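Local atomic coordinates of DegV family protein ([Eubacterium] eligens, PDB entry 5UXY), a protein that binds a long-chain fatty acid, probably acting, as some DegV family proteins do, as a fatty-acid-binding protein of the FakB type. Residues A[26-31]-A[59-64]; A[79-84]-A[120-125]; A[165-170]-A[262-267]. All coordinates share one frame; numbering follows the deposited sequence. Where two conformers were deposited one is given.

Contact 2 lies deepest, with every touching residue buried, whereas contacts 1 and 3 are only partly buried and lie farther from the centre of the chain. Contacts 1 and 2 reach the same mixed sheet: contact 1 joins two of its strands by backbone hydrogen bonds, while contact 2 packs a helix on another strand through apolar packing, without hydrogen bonds between the segments. Contact 3 brings together the ends of two helices through aromatic, amide and guanidinium groups and a water. All three touch the bound heptadecanoic acid, contact 1 at the carboxylate and the carbon next to it, contacts 2 and 3 along the chain. Contacts 1 and 3 also meet directly, Thr60 OG1 lying 2.7 Å from Tyr265 OH.

Contact 1: A[26-31]-A[59-64]; sequences PLTIST and YTACPG. With X90 (heptadecanoic acid), chain D.
Ile29 and Thr60 run alongside each other from one face of an antiparallel beta pairing, in which strand 59-61 lies beside strand 21-30 in the mixed sheet. Ile29 CG1 is 3.8 Å from Thr60 CG2, and Tyr264 of helix 260-266 covers this face. Beyond the paired residues, Leu27 crosses Pro63 at a slant, its CG 4.0 Å from Pro63 CD, while its CD2 branch reaches X90 C22 at 3.5 Å. With an alanine here, the Pro63 ring and the start of the fatty-acid chain would probably both lose a packing partner. Thr28, Ser30, Tyr59 and Ala61 project from the other face, where Thr28 OG1, in one of its two conformers, sits 3.5 Å from Ala61 CB and shares a water with Cys62 O. Thr28 with Ala61, and Ser30 with Tyr59, each exchange two backbone hydrogen bonds, Ser30 N to Tyr59 O being 2.8 Å. Thr60 holds OG1 between its backbone N and carbonyl carbon (chi1 59°), which leaves CG2 for Ile29 and turns the hydroxyl to the ligand. That oxygen is also hydrogen-bonded to Tyr265 OH, while Ser88 is a second hydrogen-bonding partner of the fatty acid. Thr60 OG1 donates to X90 O19 at an unusually short 2.5 Å, a length that is doubtful.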
loop_
_atom_site.group_PDB
_atom_site.type_symbol
_atom_site.label_atom_id
_atom_site.label_comp_id
_atom_site.label_asym_id
_atom_site.label_seq_id
_atom_site.Cartn_x
_atom_site.Cartn_y
_atom_site.Cartn_z
ATOM N N PRO A 26 -0.002 11.207 6.937
ATOM C CA PRO A 26 0.213 10.105 7.883
ATOM C C PRO A 26 -1.063 9.544 8.460
ATOM O O PRO A 26 -1.940 10.287 8.908
ATOM C CB PRO A 26 1.039 10.770 9.000
ATOM C CG PRO A 26 1.593 11.961 8.410
ATOM C CD PRO A 26 0.691 12.446 7.347
ATOM N N LEU A 27 -1.144 8.207 8.497
ATOM C CA LEU A 27 -2.038 7.543 9.438
ATOM C C LEU A 27 -1.353 7.416 10.799
ATOM O O LEU A 27 -0.163 7.676 10.937
ATOM C CB LEU A 27 -2.422 6.168 8.919
ATOM C CG LEU A 27 -3.595 6.261 7.911
ATOM C CD1 LEU A 27 -2.984 6.527 6.568
ATOM C CD2 LEU A 27 -4.491 5.012 7.884
ATOM N N THR A 28 -2.115 7.013 11.802
ATOM C CA THR A 28 -1.528 6.796 13.107
ATOM C C THR A 28 -1.853 5.400 13.587
ATOM O O THR A 28 -2.862 4.808 13.217
ATOM C CB THR A 28 -1.986 7.799 14.136
ATOM O OG1 THR A 28 -3.416 7.893 14.102
ATOM C CG2 THR A 28 -1.315 9.149 13.850
ATOM N N ILE A 29 -0.945 4.887 14.393
ATOM C CA ILE A 29 -1.083 3.624 15.092
ATOM C C ILE A 29 -1.012 3.968 16.576
ATOM O O ILE A 29 -0.155 4.760 16.975
ATOM C CB ILE A 29 0.071 2.663 14.721
ATOM C CG1 ILE A 29 0.070 2.341 13.210
ATOM C CG2 ILE A 29 -0.046 1.381 15.561
ATOM C CD1 ILE A 29 1.179 3.054 12.469
ATOM N N SER A 30 -1.902 3.390 17.373
ATOM C CA SER A 30 -1.942 3.723 18.796
ATOM C C SER A 30 -2.049 2.480 19.683
ATOM O O SER A 30 -2.684 1.490 19.316
ATOM C CB SER A 30 -3.117 4.656 19.081
ATOM O OG SER A 30 -3.091 5.773 18.217
ATOM N N THR A 31 -1.426 2.549 20.870
ATOM C CA THR A 31 -1.784 1.690 22.001
ATOM C C THR A 31 -2.597 2.522 23.009
ATOM O O THR A 31 -2.916 3.689 22.767
ATOM C CB THR A 31 -0.542 1.115 22.657
ATOM O OG1 THR A 31 0.299 2.200 23.043
ATOM C CG2 THR A 31 0.226 0.217 21.694
ATOM N N TYR A 59 -4.491 -0.023 17.751
ATOM C CA TYR A 59 -5.486 0.555 16.847
ATOM C C TYR A 59 -4.795 1.350 15.757
ATOM O O TYR A 59 -3.653 1.769 15.923
ATOM C CB TYR A 59 -6.410 1.507 17.594
ATOM C CG TYR A 59 -7.011 0.908 18.848
ATOM C CD1 TYR A 59 -8.150 0.123 18.773
ATOM C CD2 TYR A 59 -6.425 1.104 20.090
ATOM C CE1 TYR A 59 -8.709 -0.454 19.915
ATOM C CE2 TYR A 59 -6.980 0.538 21.242
ATOM C CZ TYR A 59 -8.117 -0.242 21.134
ATOM O OH TYR A 59 -8.697 -0.815 22.240
ATOM N N THR A 60 -5.498 1.558 14.619
ATOM C CA THR A 60 -5.064 2.555 13.651
ATOM C C THR A 60 -6.187 3.570 13.399
ATOM O O THR A 60 -7.364 3.300 13.648
ATOM C CB THR A 60 -4.620 1.923 12.316
ATOM O OG1 THR A 60 -5.708 1.177 11.742
ATOM C CG2 THR A 60 -3.422 0.948 12.580
ATOM N N ALA A 61 -5.799 4.711 12.855
ATOM C CA ALA A 61 -6.742 5.778 12.546
ATOM C C ALA A 61 -6.386 6.429 11.226
ATOM O O ALA A 61 -5.210 6.653 10.941
ATOM C CB ALA A 61 -6.740 6.848 13.640
ATOM N N CYS A 62 -7.405 6.841 10.468
ATOM C CA CYS A 62 -7.156 7.551 9.198
ATOM C C CYS A 62 -6.752 9.007 9.492
ATOM O O CYS A 62 -6.893 9.481 10.634
ATOM C CB CYS A 62 -8.407 7.447 8.327
ATOM S SG CYS A 62 -9.743 8.399 8.986
ATOM N N PRO A 63 -6.243 9.757 8.504
ATOM C CA PRO A 63 -5.838 11.149 8.781
ATOM C C PRO A 63 -7.042 12.051 9.033
ATOM O O PRO A 63 -8.143 11.806 8.540
ATOM C CB PRO A 63 -5.132 11.581 7.495
ATOM C CG PRO A 63 -4.824 10.272 6.771
ATOM C CD PRO A 63 -5.935 9.376 7.117
ATOM N N GLY A 64 -6.805 13.137 9.773
ATOM C CA GLY A 64 -7.862 14.121 9.958
ATOM C C GLY A 64 -8.043 14.995 8.735
ATOM O O GLY A 64 -7.139 15.142 7.908
HETATM O O19 X90 D . -7.233 2.674 10.456
HETATM C C21 X90 D . -7.396 2.683 9.197
HETATM O O21 X90 D . -8.475 3.194 8.716
HETATM C C22 X90 D . -6.303 2.024 8.323
HETATM C C23 X90 D . -6.672 0.524 8.215
HETATM C C24 X90 D . -5.793 -0.184 7.151
HETATM C C25 X90 D . -6.317 -1.649 7.001
HETATM C C26 X90 D . -5.676 -2.478 5.872
HETATM C C27 X90 D . -4.190 -2.176 5.723
HETATM C C28 X90 D . -3.472 -3.246 4.869
HETATM C C29 X90 D . -1.952 -3.225 5.123
HETATM C C30 X90 D . -1.492 -5.911 4.694
HETATM C C31 X90 D . -1.608 -6.592 3.280
HETATM C C32 X90 D . -3.076 -6.485 2.812
HETATM C C33 X90 D . -3.260 -6.409 1.293
HETATM C C34 X90 D . -4.741 -6.426 0.839
HETATM C C35 X90 D . -5.139 -5.040 0.301
HETATM C C36 X90 D . -6.608 -4.872 -0.128
HETATM C C39 X90 D . -1.126 -4.399 4.525
HETATM O O HOH W 1 -4.914 9.820 12.565
#

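Contact 2: A[79-84]-A[120-125]. With X90 (heptadecanoic acid), chain D.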
loop_
_atom_site.group_PDB
_atom_site.type_symbol
_atom_site.label_atom_id
_atom_site.label_comp_id
_atom_site.label_asym_id
_atom_site.label_seq_id
_atom_site.Cartn_x
_atom_site.Cartn_y
_atom_site.Cartn_z
ATOM N N PHE A 79 -4.318 14.857 -7.568
ATOM C CA PHE A 79 -4.748 13.465 -7.531
ATOM C C PHE A 79 -4.411 12.961 -6.141
ATOM O O PHE A 79 -3.303 13.203 -5.646
ATOM C CB PHE A 79 -4.048 12.597 -8.604
ATOM C CG PHE A 79 -4.576 12.834 -9.961
ATOM C CD1 PHE A 79 -5.810 12.299 -10.336
ATOM C CD2 PHE A 79 -3.888 13.643 -10.871
ATOM C CE1 PHE A 79 -6.326 12.576 -11.623
ATOM C CE2 PHE A 79 -4.402 13.901 -12.157
ATOM C CZ PHE A 79 -5.630 13.381 -12.517
ATOM N N VAL A 80 -5.383 12.322 -5.485
ATOM C CA VAL A 80 -5.189 11.799 -4.129
ATOM C C VAL A 80 -5.351 10.294 -4.223
ATOM O O VAL A 80 -6.373 9.826 -4.730
ATOM C CB VAL A 80 -6.225 12.367 -3.143
ATOM C CG1 VAL A 80 -5.889 11.872 -1.738
ATOM C CG2 VAL A 80 -6.245 13.897 -3.169
ATOM N N VAL A 81 -4.361 9.521 -3.764
ATOM C CA VAL A 81 -4.482 8.053 -3.813
ATOM C C VAL A 81 -4.665 7.556 -2.381
ATOM O O VAL A 81 -3.922 7.965 -1.485
ATOM C CB VAL A 81 -3.256 7.417 -4.487
ATOM C CG1 VAL A 81 -3.409 5.853 -4.509
ATOM C CG2 VAL A 81 -3.081 7.985 -5.888
ATOM N N THR A 82 -5.694 6.720 -2.138
ATOM C CA THR A 82 -5.925 6.253 -0.769
ATOM C C THR A 82 -5.888 4.728 -0.694
ATOM O O THR A 82 -6.091 4.025 -1.666
ATOM C CB THR A 82 -7.282 6.703 -0.171
ATOM O OG1 THR A 82 -8.340 5.995 -0.804
ATOM C CG2 THR A 82 -7.546 8.227 -0.400
ATOM N N ILE A 83 -5.610 4.237 0.505
ATOM C CA ILE A 83 -5.772 2.803 0.762
ATOM C C ILE A 83 -7.255 2.406 0.557
ATOM O O ILE A 83 -8.177 3.237 0.599
ATOM C CB ILE A 83 -5.258 2.568 2.194
ATOM C CG1 ILE A 83 -5.404 1.104 2.628
ATOM C CG2 ILE A 83 -5.995 3.407 3.146
ATOM C CD1 ILE A 83 -4.664 0.848 3.963
ATOM N N THR A 84 -7.471 1.132 0.269
ATOM C CA THR A 84 -8.781 0.607 -0.075
ATOM C C THR A 84 -9.907 1.104 0.822
ATOM O O THR A 84 -9.844 1.032 2.058
ATOM C CB THR A 84 -8.751 -0.938 -0.062
ATOM O OG1 THR A 84 -10.087 -1.395 -0.268
ATOM C CG2 THR A 84 -8.205 -1.464 1.292
ATOM N N PRO A 120 2.453 -1.277 -2.271
ATOM C CA PRO A 120 3.104 -1.142 -3.577
ATOM C C PRO A 120 2.126 -0.930 -4.711
ATOM O O PRO A 120 2.525 -0.419 -5.766
ATOM C CB PRO A 120 3.896 -2.469 -3.741
ATOM C CG PRO A 120 3.209 -3.409 -2.764
ATOM C CD PRO A 120 2.851 -2.522 -1.588
ATOM N N GLN A 121 0.852 -1.301 -4.534
ATOM C CA GLN A 121 -0.110 -1.020 -5.593
ATOM C C GLN A 121 -0.447 0.476 -5.632
ATOM O O GLN A 121 -0.529 1.074 -6.719
ATOM C CB GLN A 121 -1.356 -1.904 -5.413
ATOM C CG GLN A 121 -2.312 -1.849 -6.651
ATOM C CD GLN A 121 -3.182 -3.104 -6.802
ATOM O OE1 GLN A 121 -3.377 -3.869 -5.856
ATOM N NE2 GLN A 121 -3.754 -3.293 -7.997
HETATM N N MSE A 122 -0.516 1.103 -4.468
HETATM C CA MSE A 122 -0.626 2.588 -4.377
HETATM C C MSE A 122 0.591 3.234 -5.031
HETATM O O MSE A 122 0.481 4.188 -5.807
HETATM C CB MSE A 122 -0.745 3.037 -2.927
HETATM C CG MSE A 122 -2.031 2.539 -2.286
HETATM SE SE MSE A 122 -2.151 3.078 -0.448
HETATM C CE MSE A 122 -2.191 5.097 -0.787
ATOM N N ARG A 123 1.768 2.659 -4.760
ATOM C CA ARG A 123 2.970 3.213 -5.384
ATOM C C ARG A 123 2.929 3.106 -6.903
ATOM O O ARG A 123 3.289 4.061 -7.591
ATOM C CB ARG A 123 4.224 2.532 -4.811
ATOM C CG ARG A 123 5.467 3.131 -5.430
ATOM C CD ARG A 123 6.735 2.575 -4.783
ATOM N NE ARG A 123 7.853 3.193 -5.498
ATOM C CZ ARG A 123 9.057 3.311 -4.968
ATOM N NH1 ARG A 123 9.286 2.850 -3.731
ATOM N NH2 ARG A 123 10.006 3.911 -5.646
ATOM N N ILE A 124 2.494 1.966 -7.450
ATOM C CA ILE A 124 2.417 1.804 -8.911
ATOM C C ILE A 124 1.419 2.801 -9.521
ATOM O O ILE A 124 1.649 3.364 -10.600
ATOM C CB ILE A 124 2.081 0.338 -9.231
ATOM C CG1 ILE A 124 3.372 -0.495 -9.067
ATOM C CG2 ILE A 124 1.559 0.159 -10.666
ATOM C CD1 ILE A 124 3.196 -2.007 -9.465
ATOM N N ILE A 125 0.291 3.002 -8.861
ATOM C CA ILE A 125 -0.662 4.022 -9.315
ATOM C C ILE A 125 -0.009 5.403 -9.322
ATOM O O ILE A 125 -0.092 6.143 -10.309
ATOM C CB ILE A 125 -1.908 4.006 -8.424
ATOM C CG1 ILE A 125 -2.669 2.683 -8.619
ATOM C CG2 ILE A 125 -2.800 5.221 -8.738
ATOM C CD1 ILE A 125 -3.711 2.367 -7.512
HETATM O O19 X90 D . -7.233 2.674 10.456
HETATM C C21 X90 D . -7.396 2.683 9.197
HETATM O O21 X90 D . -8.475 3.194 8.716
HETATM C C22 X90 D . -6.303 2.024 8.323
HETATM C C23 X90 D . -6.672 0.524 8.215
HETATM C C24 X90 D . -5.793 -0.184 7.151
HETATM C C25 X90 D . -6.317 -1.649 7.001
HETATM C C26 X90 D . -5.676 -2.478 5.872
HETATM C C27 X90 D . -4.190 -2.176 5.723
HETATM C C28 X90 D . -3.472 -3.246 4.869
HETATM C C29 X90 D . -1.952 -3.225 5.123
HETATM C C30 X90 D . -1.492 -5.911 4.694
HETATM C C31 X90 D . -1.608 -6.592 3.280
HETATM C C32 X90 D . -3.076 -6.485 2.812
HETATM C C33 X90 D . -3.260 -6.409 1.293
HETATM C C34 X90 D . -4.741 -6.426 0.839
HETATM C C35 X90 D . -5.139 -5.040 0.301
HETATM C C36 X90 D . -6.608 -4.872 -0.128
HETATM C C39 X90 D . -1.126 -4.399 4.525
#
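Val81, Ile83, Met122 and Ile125 form a buried apolar helix-on-sheet contact, in which helix 119-134 packs against strand 77-82 of the mixed sheet. Strand 77-82 runs between the parallel strands 5-9 and 109-114, and helix 90-102 lies against Thr82 on the face away from helix 119-134. Strand and helix segments are nearly antiparallel, at 164°, with axes 9.0 Å apart at closest approach. Val81 faces the helix and spreads its two methyls over successive turns: CG1 meets Met122 CE at 4.0 Å, and CG2 meets Ile125 CG2, also at 4.0 Å. The valine and the selenomethionine pass in opposite senses. Met122, present as selenomethionine, is extended to its selenium and then bends (chi3 63°), which folds the end methyl under the strand backbone, CE 3.4 Å from Val81 O and 3.7 Å from Thr82 C. Its selenium lies 4.1 Å from Ile83 CB. Met122 also touches Ala8 and Asp9 of strand 5-9; Asp9 accepts a hydrogen bond from Ile83 N. Ile83 carries the contact on to the ligand: with CG1 anti to its backbone N (chi1 178°) and the chain extended, CD1 comes 3.5 Å from X90 C27.

Contact 3: A[165-170]-A[262-267]. With X90 (heptadecanoic acid), chain D.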
loop_
_atom_site.group_PDB
_atom_site.type_symbol
_atom_site.label_atom_id
_atom_site.label_comp_id
_atom_site.label_asym_id
_atom_site.label_seq_id
_atom_site.Cartn_x
_atom_site.Cartn_y
_atom_site.Cartn_z
ATOM N N LEU A 165 -4.069 -7.434 11.925
ATOM C CA LEU A 165 -5.248 -7.473 11.068
ATOM C C LEU A 165 -6.446 -8.094 11.794
ATOM O O LEU A 165 -7.561 -7.574 11.742
ATOM C CB LEU A 165 -4.958 -8.275 9.777
ATOM C CG LEU A 165 -4.056 -7.589 8.746
ATOM C CD1 LEU A 165 -3.434 -8.678 7.837
ATOM C CD2 LEU A 165 -4.886 -6.569 7.909
ATOM N N ALA A 166 -6.233 -9.242 12.447
ATOM C CA ALA A 166 -7.344 -9.974 13.024
ATOM C C ALA A 166 -7.925 -9.238 14.226
ATOM O O ALA A 166 -9.142 -9.202 14.389
ATOM C CB ALA A 166 -6.904 -11.364 13.448
ATOM N N GLN A 167 -7.074 -8.637 15.071
ATOM C CA GLN A 167 -7.642 -7.977 16.249
ATOM C C GLN A 167 -8.382 -6.714 15.857
ATOM O O GLN A 167 -9.231 -6.253 16.617
ATOM C CB GLN A 167 -6.557 -7.668 17.292
ATOM C CG GLN A 167 -5.674 -6.510 16.929
ATOM C CD GLN A 167 -4.766 -6.013 18.052
ATOM O OE1 GLN A 167 -5.230 -5.634 19.129
ATOM N NE2 GLN A 167 -3.476 -5.967 17.780
ATOM N N ASN A 168 -8.095 -6.160 14.683
ATOM C CA ASN A 168 -8.822 -4.999 14.171
ATOM C C ASN A 168 -9.940 -5.366 13.203
ATOM O O ASN A 168 -10.486 -4.476 12.517
ATOM C CB ASN A 168 -7.825 -4.024 13.518
ATOM C CG ASN A 168 -7.022 -3.239 14.558
ATOM O OD1 ASN A 168 -7.547 -2.315 15.199
ATOM N ND2 ASN A 168 -5.767 -3.587 14.734
ATOM N N GLY A 169 -10.285 -6.645 13.117
ATOM C CA GLY A 169 -11.432 -7.085 12.330
ATOM C C GLY A 169 -11.246 -7.012 10.840
ATOM O O GLY A 169 -12.224 -6.892 10.106
ATOM N N ARG A 170 -10.012 -7.077 10.363
ATOM C CA ARG A 170 -9.753 -6.899 8.942
ATOM C C ARG A 170 -9.422 -8.210 8.233
ATOM O O ARG A 170 -9.251 -8.220 7.009
ATOM C CB ARG A 170 -8.634 -5.850 8.789
ATOM C CG ARG A 170 -9.286 -4.475 8.923
ATOM C CD ARG A 170 -8.373 -3.390 9.289
ATOM N NE ARG A 170 -9.135 -2.161 9.103
ATOM C CZ ARG A 170 -9.307 -1.227 10.032
ATOM N NH1 ARG A 170 -10.052 -0.173 9.756
ATOM N NH2 ARG A 170 -8.743 -1.340 11.231
ATOM N N CYS A 262 1.827 0.001 6.945
ATOM C CA CYS A 262 1.991 -1.337 6.380
ATOM C C CYS A 262 2.804 -2.232 7.322
ATOM O O CYS A 262 2.534 -3.425 7.436
ATOM C CB CYS A 262 2.651 -1.260 5.006
ATOM S SG CYS A 262 1.411 -0.659 3.693
ATOM N N SER A 263 3.797 -1.685 8.007
ATOM C CA SER A 263 4.559 -2.513 8.971
ATOM C C SER A 263 3.654 -3.030 10.072
ATOM O O SER A 263 3.766 -4.189 10.494
ATOM C CB SER A 263 5.738 -1.706 9.558
ATOM O OG SER A 263 6.684 -1.411 8.539
ATOM N N TYR A 264 2.727 -2.198 10.532
ATOM C CA TYR A 264 1.825 -2.623 11.599
ATOM C C TYR A 264 0.940 -3.795 11.146
ATOM O O TYR A 264 0.795 -4.789 11.873
ATOM C CB TYR A 264 0.965 -1.421 12.055
ATOM C CG TYR A 264 -0.095 -1.810 13.031
ATOM C CD1 TYR A 264 0.254 -2.038 14.366
ATOM C CD2 TYR A 264 -1.431 -1.989 12.636
ATOM C CE1 TYR A 264 -0.712 -2.459 15.302
ATOM C CE2 TYR A 264 -2.423 -2.370 13.577
ATOM C CZ TYR A 264 -2.046 -2.606 14.901
ATOM O OH TYR A 264 -2.979 -3.005 15.816
ATOM N N TYR A 265 0.318 -3.676 9.953
ATOM C CA TYR A 265 -0.638 -4.685 9.486
ATOM C C TYR A 265 0.034 -5.878 8.791
ATOM O O TYR A 265 -0.472 -7.018 8.903
ATOM C CB TYR A 265 -1.666 -4.050 8.541
ATOM C CG TYR A 265 -2.744 -3.348 9.312
ATOM C CD1 TYR A 265 -3.560 -4.081 10.211
ATOM C CD2 TYR A 265 -2.940 -1.962 9.193
ATOM C CE1 TYR A 265 -4.570 -3.450 10.962
ATOM C CE2 TYR A 265 -3.958 -1.315 9.952
ATOM C CZ TYR A 265 -4.762 -2.064 10.802
ATOM O OH TYR A 265 -5.735 -1.484 11.584
ATOM N N ALA A 266 1.152 -5.663 8.094
ATOM C CA ALA A 266 1.841 -6.822 7.501
ATOM C C ALA A 266 2.707 -7.582 8.513
ATOM O O ALA A 266 2.943 -8.794 8.348
ATOM C CB ALA A 266 2.681 -6.378 6.301
ATOM N N GLU A 267 3.180 -6.899 9.546
ATOM C CA GLU A 267 3.984 -7.394 10.676
ATOM C C GLU A 267 5.392 -7.821 10.289
ATOM O O GLU A 267 5.721 -7.962 9.115
ATOM C CB GLU A 267 3.267 -8.513 11.421
ATOM C CG GLU A 267 2.045 -7.914 12.073
ATOM C CD GLU A 267 1.460 -8.795 13.145
ATOM O OE1 GLU A 267 2.221 -9.217 14.033
ATOM O OE2 GLU A 267 0.240 -9.060 13.094
HETATM O O19 X90 D . -7.233 2.674 10.456
HETATM C C21 X90 D . -7.396 2.683 9.197
HETATM O O21 X90 D . -8.475 3.194 8.716
HETATM C C22 X90 D . -6.303 2.024 8.323
HETATM C C23 X90 D . -6.672 0.524 8.215
HETATM C C24 X90 D . -5.793 -0.184 7.151
HETATM C C25 X90 D . -6.317 -1.649 7.001
HETATM C C26 X90 D . -5.676 -2.478 5.872
HETATM C C27 X90 D . -4.190 -2.176 5.723
HETATM C C28 X90 D . -3.472 -3.246 4.869
HETATM C C29 X90 D . -1.952 -3.225 5.123
HETATM C C30 X90 D . -1.492 -5.911 4.694
HETATM C C31 X90 D . -1.608 -6.592 3.280
HETATM C C32 X90 D . -3.076 -6.485 2.812
HETATM C C33 X90 D . -3.260 -6.409 1.293
HETATM C C34 X90 D . -4.741 -6.426 0.839
HETATM C C35 X90 D . -5.139 -5.040 0.301
HETATM C C36 X90 D . -6.608 -4.872 -0.128
HETATM C C39 X90 D . -1.126 -4.399 4.525
HETATM O O HOH W 2 -1.575 -8.337 10.954
#
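Leu165 and Tyr265 make the main apolar contact between the ends of helices 163-167 and 260-266, which form a wall of the fatty-acid site; Leu165 CD2 is 3.6 Å from Tyr265 CD1. The Tyr265 ring is sandwiched: Tyr264 CD2 stands 3.5 Å above the centre of one face, and the fatty-acid chain lies over the opposite face, with X90 C25 toward the rim. That chain also covers a guanidinium face of Arg170, X90 C23 being centred 3.6 Å above it. Among the polar contacts, Asn168 ND2, which also binds Asn164 O, approaches Tyr264 at the ring edge and gives OH a weak, bent hydrogen bond (3.0 Å, 134°); Tyr264 OH also pairs with Ser58. Arg170 NH2 comes within 3.0 Å of Tyr265 OH, the two flat groups turned 69° apart. One water joins the helices, accepting from Leu165 N and donating to Tyr265 O and Glu267 OE2. Helix 163-167 ends in a Schellman motif with Gly169 at C-prime, and Arg170, just beyond it, reaches the ligand. The hydrocarbon thus meets two flat surfaces, the phenol OH and guanidinium NE being bonded to Thr60 and Met87, and the positive charge probably favours the nearby carboxylate, consistent with a fatty-acid-binding role.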